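Local coordinates for protein intracellular exo-alpha-(1->5)-L-arabinofuranosidase (Bifidobacterium longum, PDB 2Y2W) that hydrolyses terminal alpha-(1->5)-L-arabinofuranosyl bonds in arabinans, a key step in degrading the plant cell wall, and also acts on arabinoxylan, at residues D151-S156 / T161-A166; V281-Y286 / A315-A320. All coordinates share one frame; numbering follows the deposited sequence.

Both contacts press an outer helix against a strand of the same eight-stranded parallel (beta/alpha)8 barrel, the catalytic fold of this glycoside hydrolase family 51 enzyme. Interaction 1 comes first along the chain: helix 149-159 leads into strand 162-167, the third of the barrel. Interaction 2 follows on the sixth strand, 280-287, whose partner helix 307-327 comes after it, on the way to strand 335-341. The centres lie about 25 Å apart and the nearest atoms about 8 Å, so the two do not touch; the barrel sheet is what they share. Each is buried, and together they pack outer helices on the third and sixth strands of the barrel that surrounds the probable arabinofuranose site.

Interaction 1: D151-S156 / T161-A166; sequences DFYRWS and TEIMLA
Ile163 lays its CG1-CD1 arm against Ser156, with Ile163 CG1 3.3 Å from Ser156 OG. With Ile163 CG1 anti to the carbonyl carbon (chi1 -60°), the arm reaches on to Tyr153: Ile163 CD1 meets the edge of the Tyr153 ring near its plane, 4.2 Å from Tyr153 CD1. Phe152 CE2 approaches Ile163 CG1 obliquely, and the Phe152 ring stacks on Tyr110 beyond. Ser156 OG sits beside its own backbone N (chi1 -57°), turned back to give a 2.8 Å hydrogen bond to Phe152 O; that carbonyl also accepts from Ser156 N, on the opposite face of its plane. This is the alpha-to-beta half of a beta-alpha-beta crossover in the (beta/alpha)8 barrel, helix 149-159 leading into strand 162-167; the short segments 151-156 and 162-166 run roughly antiparallel, their axes at 148°. A water joins them, donating to Ser156 OG at 2.7 Å and to Glu162 O, and also bonding Thr161 OG1. With an alanine at Ser156, the water is likely to lose one acceptor and Phe152 O its side-chain donor. Trp155 CZ3 comes obliquely to Thr161 OG1 at 3.8 Å. The backbones meet in a weak hydrogen bond from Thr161 N to Ser156 O.

Interaction 2: V281-Y286 / A315-A320; sequences VSCHAY and ATVSDA
A backbone hydrogen bond of 3.1 Å from Ala320 N to Thr316 O spans the helical turn that presents Val317 to Val281 and Cys283; the contact itself is wholly apolar, with no hydrogen bond between strand and helix. It belongs to the (beta/alpha)8 barrel, in which helix 307-327 lies in the crossover from strand 280-287 to the parallel strand 335-341 and packs on the outer surface of the sheet. Val317 is the one residue of 315-320 whose side chain touches 281-286. Its CG1 stands anti to the backbone N (chi1 173°), which carries this methyl out to both strand residues. Cys283 SG lies anti to its own carbonyl carbon (chi1 -61°), a torsion that turns the sulfur to the branched end of Val317 rather than to a single methyl: Cys283 SG is 3.7 Å from Val317 CG1 and 3.8 Å from Val317 CG2. Val281 comes alongside: its CG1 and Val317 CG1 touch at 3.8 Å, the two side chains passing in opposite directions. Glu267 of helix 265-274 borders both valines, and Leu271 also packs on Val281, so the neighbouring helix joins this layer. The same strand thus carries an outer apolar seat for the helix and, farther along, His284, whose ND1 bonds OE2 of Glu215, the probable proton donor/acceptor. At the C-terminal end of the segment stands Tyr286, which probably binds arabinofuranose; its ring meets Trp344 edge-to-face, and Tyr286 OH is hydrogen-bonded to OE1 of the probable nucleophile Glu340.

Interaction 1: D151-S156 / T161-A166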
# COMPACT_ATOMS: atom_id res chain seq x y z
N ASP D 151 18.24 19.97 -11.68
CA ASP D 151 19.53 20.02 -12.37
C ASP D 151 19.50 19.31 -13.71
O ASP D 151 20.04 19.82 -14.70
CB ASP D 151 20.63 19.44 -11.47
CG ASP D 151 20.80 20.21 -10.17
OD1 ASP D 151 21.18 21.40 -10.22
OD2 ASP D 151 20.55 19.63 -9.10
N PHE D 152 18.87 18.13 -13.75
CA PHE D 152 18.76 17.38 -15.00
C PHE D 152 17.90 18.12 -16.03
O PHE D 152 18.12 17.97 -17.24
CB PHE D 152 18.24 15.96 -14.78
CG PHE D 152 18.34 15.09 -16.00
CD1 PHE D 152 19.54 14.50 -16.36
CD2 PHE D 152 17.23 14.89 -16.82
CE1 PHE D 152 19.64 13.71 -17.50
CE2 PHE D 152 17.32 14.11 -17.96
CZ PHE D 152 18.53 13.51 -18.30
N TYR D 153 16.94 18.90 -15.56
CA TYR D 153 16.18 19.80 -16.42
C TYR D 153 17.10 20.81 -17.11
O TYR D 153 17.02 21.01 -18.32
CB TYR D 153 15.08 20.54 -15.64
CG TYR D 153 14.44 21.65 -16.45
CD1 TYR D 153 13.52 21.36 -17.45
CD2 TYR D 153 14.78 22.98 -16.22
CE1 TYR D 153 12.93 22.37 -18.21
CE2 TYR D 153 14.20 24.00 -16.97
CZ TYR D 153 13.28 23.69 -17.96
OH TYR D 153 12.71 24.69 -18.70
N ARG D 154 17.98 21.42 -16.31
CA ARG D 154 18.96 22.37 -16.83
C ARG D 154 19.90 21.70 -17.83
O ARG D 154 20.24 22.29 -18.85
CB ARG D 154 19.74 23.02 -15.69
CG ARG D 154 18.96 24.13 -14.97
CD ARG D 154 19.82 24.83 -13.93
NE ARG D 154 19.85 24.10 -12.66
CZ ARG D 154 19.09 24.39 -11.61
NH1 ARG D 154 18.21 25.39 -11.66
NH2 ARG D 154 19.19 23.68 -10.50
N TRP D 155 20.30 20.47 -17.53
CA TRP D 155 21.14 19.69 -18.44
C TRP D 155 20.42 19.43 -19.76
O TRP D 155 21.00 19.57 -20.83
CB TRP D 155 21.57 18.37 -17.79
CG TRP D 155 22.58 17.61 -18.62
CD1 TRP D 155 23.94 17.71 -18.54
CD2 TRP D 155 22.30 16.66 -19.66
NE1 TRP D 155 24.52 16.88 -19.46
CE2 TRP D 155 23.54 16.22 -20.16
CE3 TRP D 155 21.12 16.14 -20.20
CZ2 TRP D 155 23.64 15.28 -21.19
CZ3 TRP D 155 21.22 15.20 -21.23
CH2 TRP D 155 22.48 14.78 -21.71
N SER D 156 19.15 19.04 -19.66
CA SER D 156 18.33 18.76 -20.84
C SER D 156 18.03 20.00 -21.67
O SER D 156 17.86 19.90 -22.89
CB SER D 156 17.03 18.08 -20.42
OG SER D 156 17.29 16.89 -19.69
N THR D 161 17.55 18.11 -25.42
CA THR D 161 16.88 16.82 -25.35
C THR D 161 15.60 16.90 -24.53
O THR D 161 15.52 17.66 -23.58
CB THR D 161 17.79 15.72 -24.74
OG1 THR D 161 18.37 16.20 -23.52
CG2 THR D 161 18.90 15.33 -25.71
N GLU D 162 14.62 16.10 -24.93
CA GLU D 162 13.38 15.90 -24.18
C GLU D 162 13.66 15.02 -22.96
O GLU D 162 14.58 14.20 -22.99
CB GLU D 162 12.36 15.23 -25.10
CG GLU D 162 10.95 15.07 -24.56
CD GLU D 162 10.03 14.32 -25.52
OE1 GLU D 162 10.46 14.03 -26.66
OE2 GLU D 162 8.88 14.02 -25.13
N ILE D 163 12.87 15.19 -21.91
CA ILE D 163 13.00 14.38 -20.69
C ILE D 163 11.92 13.30 -20.61
O ILE D 163 10.74 13.58 -20.81
CB ILE D 163 12.96 15.24 -19.40
CG1 ILE D 163 14.09 16.26 -19.39
CG2 ILE D 163 13.03 14.35 -18.15
CD1 ILE D 163 13.98 17.30 -18.30
N MET D 164 12.34 12.08 -20.31
CA MET D 164 11.43 10.98 -20.03
C MET D 164 11.54 10.62 -18.55
O MET D 164 12.46 9.91 -18.13
CB MET D 164 11.76 9.78 -20.92
CG MET D 164 10.64 8.75 -21.01
SD MET D 164 11.22 7.15 -21.61
CE MET D 164 11.65 7.52 -23.31
N LEU D 165 10.61 11.13 -17.75
CA LEU D 165 10.72 11.05 -16.30
C LEU D 165 10.07 9.81 -15.72
O LEU D 165 8.89 9.56 -15.92
CB LEU D 165 10.16 12.31 -15.63
CG LEU D 165 10.51 12.60 -14.17
CD1 LEU D 165 12.00 12.43 -13.89
CD2 LEU D 165 10.05 13.99 -13.79
N ALA D 166 10.87 9.02 -15.00
CA ALA D 166 10.39 7.83 -14.32
C ALA D 166 10.12 8.14 -12.85
O ALA D 166 10.90 8.83 -12.20
CB ALA D 166 11.40 6.71 -14.44
O HOH W 1 17.02 14.95 -21.57

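Interaction 2: V281-Y286 / A315-A320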
# COMPACT_ATOMS: atom_id res chain seq x y z
N VAL D 281 3.92 0.78 -23.83
CA VAL D 281 4.35 -0.36 -23.03
C VAL D 281 5.86 -0.52 -23.24
O VAL D 281 6.34 -0.42 -24.36
CB VAL D 281 3.55 -1.66 -23.36
CG1 VAL D 281 3.66 -2.02 -24.85
CG2 VAL D 281 3.98 -2.82 -22.47
N SER D 282 6.59 -0.72 -22.15
CA SER D 282 8.05 -0.74 -22.20
C SER D 282 8.61 -2.12 -22.52
O SER D 282 8.10 -3.13 -22.05
CB SER D 282 8.65 -0.23 -20.88
OG SER D 282 8.63 -1.25 -19.89
N CYS D 283 9.67 -2.14 -23.32
CA CYS D 283 10.40 -3.36 -23.63
C CYS D 283 11.87 -3.19 -23.27
O CYS D 283 12.47 -2.15 -23.56
CB CYS D 283 10.27 -3.72 -25.11
SG CYS D 283 8.59 -4.03 -25.66
N HIS D 284 12.43 -4.22 -22.63
CA HIS D 284 13.83 -4.21 -22.23
C HIS D 284 14.58 -5.38 -22.86
O HIS D 284 14.16 -6.53 -22.73
CB HIS D 284 13.94 -4.24 -20.70
CG HIS D 284 13.43 -3.00 -20.03
ND1 HIS D 284 14.01 -2.48 -18.89
CD2 HIS D 284 12.41 -2.17 -20.34
CE1 HIS D 284 13.36 -1.39 -18.53
NE2 HIS D 284 12.39 -1.18 -19.39
N ALA D 285 15.68 -5.08 -23.54
CA ALA D 285 16.44 -6.10 -24.26
C ALA D 285 17.94 -5.87 -24.22
O ALA D 285 18.47 -4.99 -24.91
CB ALA D 285 15.95 -6.20 -25.71
N TYR D 286 18.63 -6.67 -23.41
CA TYR D 286 20.09 -6.63 -23.32
C TYR D 286 20.70 -7.89 -23.94
O TYR D 286 20.14 -8.98 -23.83
CB TYR D 286 20.55 -6.50 -21.86
CG TYR D 286 20.27 -5.16 -21.21
CD1 TYR D 286 21.06 -4.04 -21.50
CD2 TYR D 286 19.23 -5.01 -20.30
CE1 TYR D 286 20.81 -2.81 -20.89
CE2 TYR D 286 18.97 -3.79 -19.68
CZ TYR D 286 19.77 -2.70 -19.98
OH TYR D 286 19.52 -1.49 -19.38
N ALA D 315 7.17 -8.74 -31.82
CA ALA D 315 5.97 -9.46 -32.26
C ALA D 315 5.07 -9.85 -31.09
O ALA D 315 3.85 -9.65 -31.15
CB ALA D 315 6.35 -10.69 -33.08
N THR D 316 5.67 -10.39 -30.04
CA THR D 316 4.94 -10.91 -28.88
C THR D 316 4.31 -9.79 -28.04
O THR D 316 3.16 -9.92 -27.61
CB THR D 316 5.85 -11.78 -27.98
OG1 THR D 316 6.63 -12.66 -28.80
CG2 THR D 316 5.02 -12.61 -27.01
N VAL D 317 5.06 -8.72 -27.82
CA VAL D 317 4.57 -7.58 -27.04
C VAL D 317 3.45 -6.85 -27.79
O VAL D 317 2.44 -6.47 -27.19
CB VAL D 317 5.71 -6.62 -26.63
CG1 VAL D 317 5.17 -5.36 -25.97
CG2 VAL D 317 6.68 -7.32 -25.69
N SER D 318 3.64 -6.67 -29.09
CA SER D 318 2.62 -6.06 -29.95
C SER D 318 1.31 -6.83 -29.90
O SER D 318 0.23 -6.23 -29.76
CB SER D 318 3.12 -5.97 -31.39
OG SER D 318 4.32 -5.22 -31.47
N ASP D 319 1.40 -8.15 -30.02
CA ASP D 319 0.23 -9.03 -29.97
C ASP D 319 -0.48 -8.91 -28.62
O ASP D 319 -1.71 -8.91 -28.55
CB ASP D 319 0.65 -10.47 -30.24
CG ASP D 319 -0.52 -11.43 -30.24
OD1 ASP D 319 -1.42 -11.28 -31.10
OD2 ASP D 319 -0.53 -12.36 -29.40
N ALA D 320 0.31 -8.80 -27.55
CA ALA D 320 -0.20 -8.58 -26.20
C ALA D 320 -0.87 -7.21 -26.08
O ALA D 320 -1.92 -7.08 -25.45
CB ALA D 320 0.92 -8.72 -25.19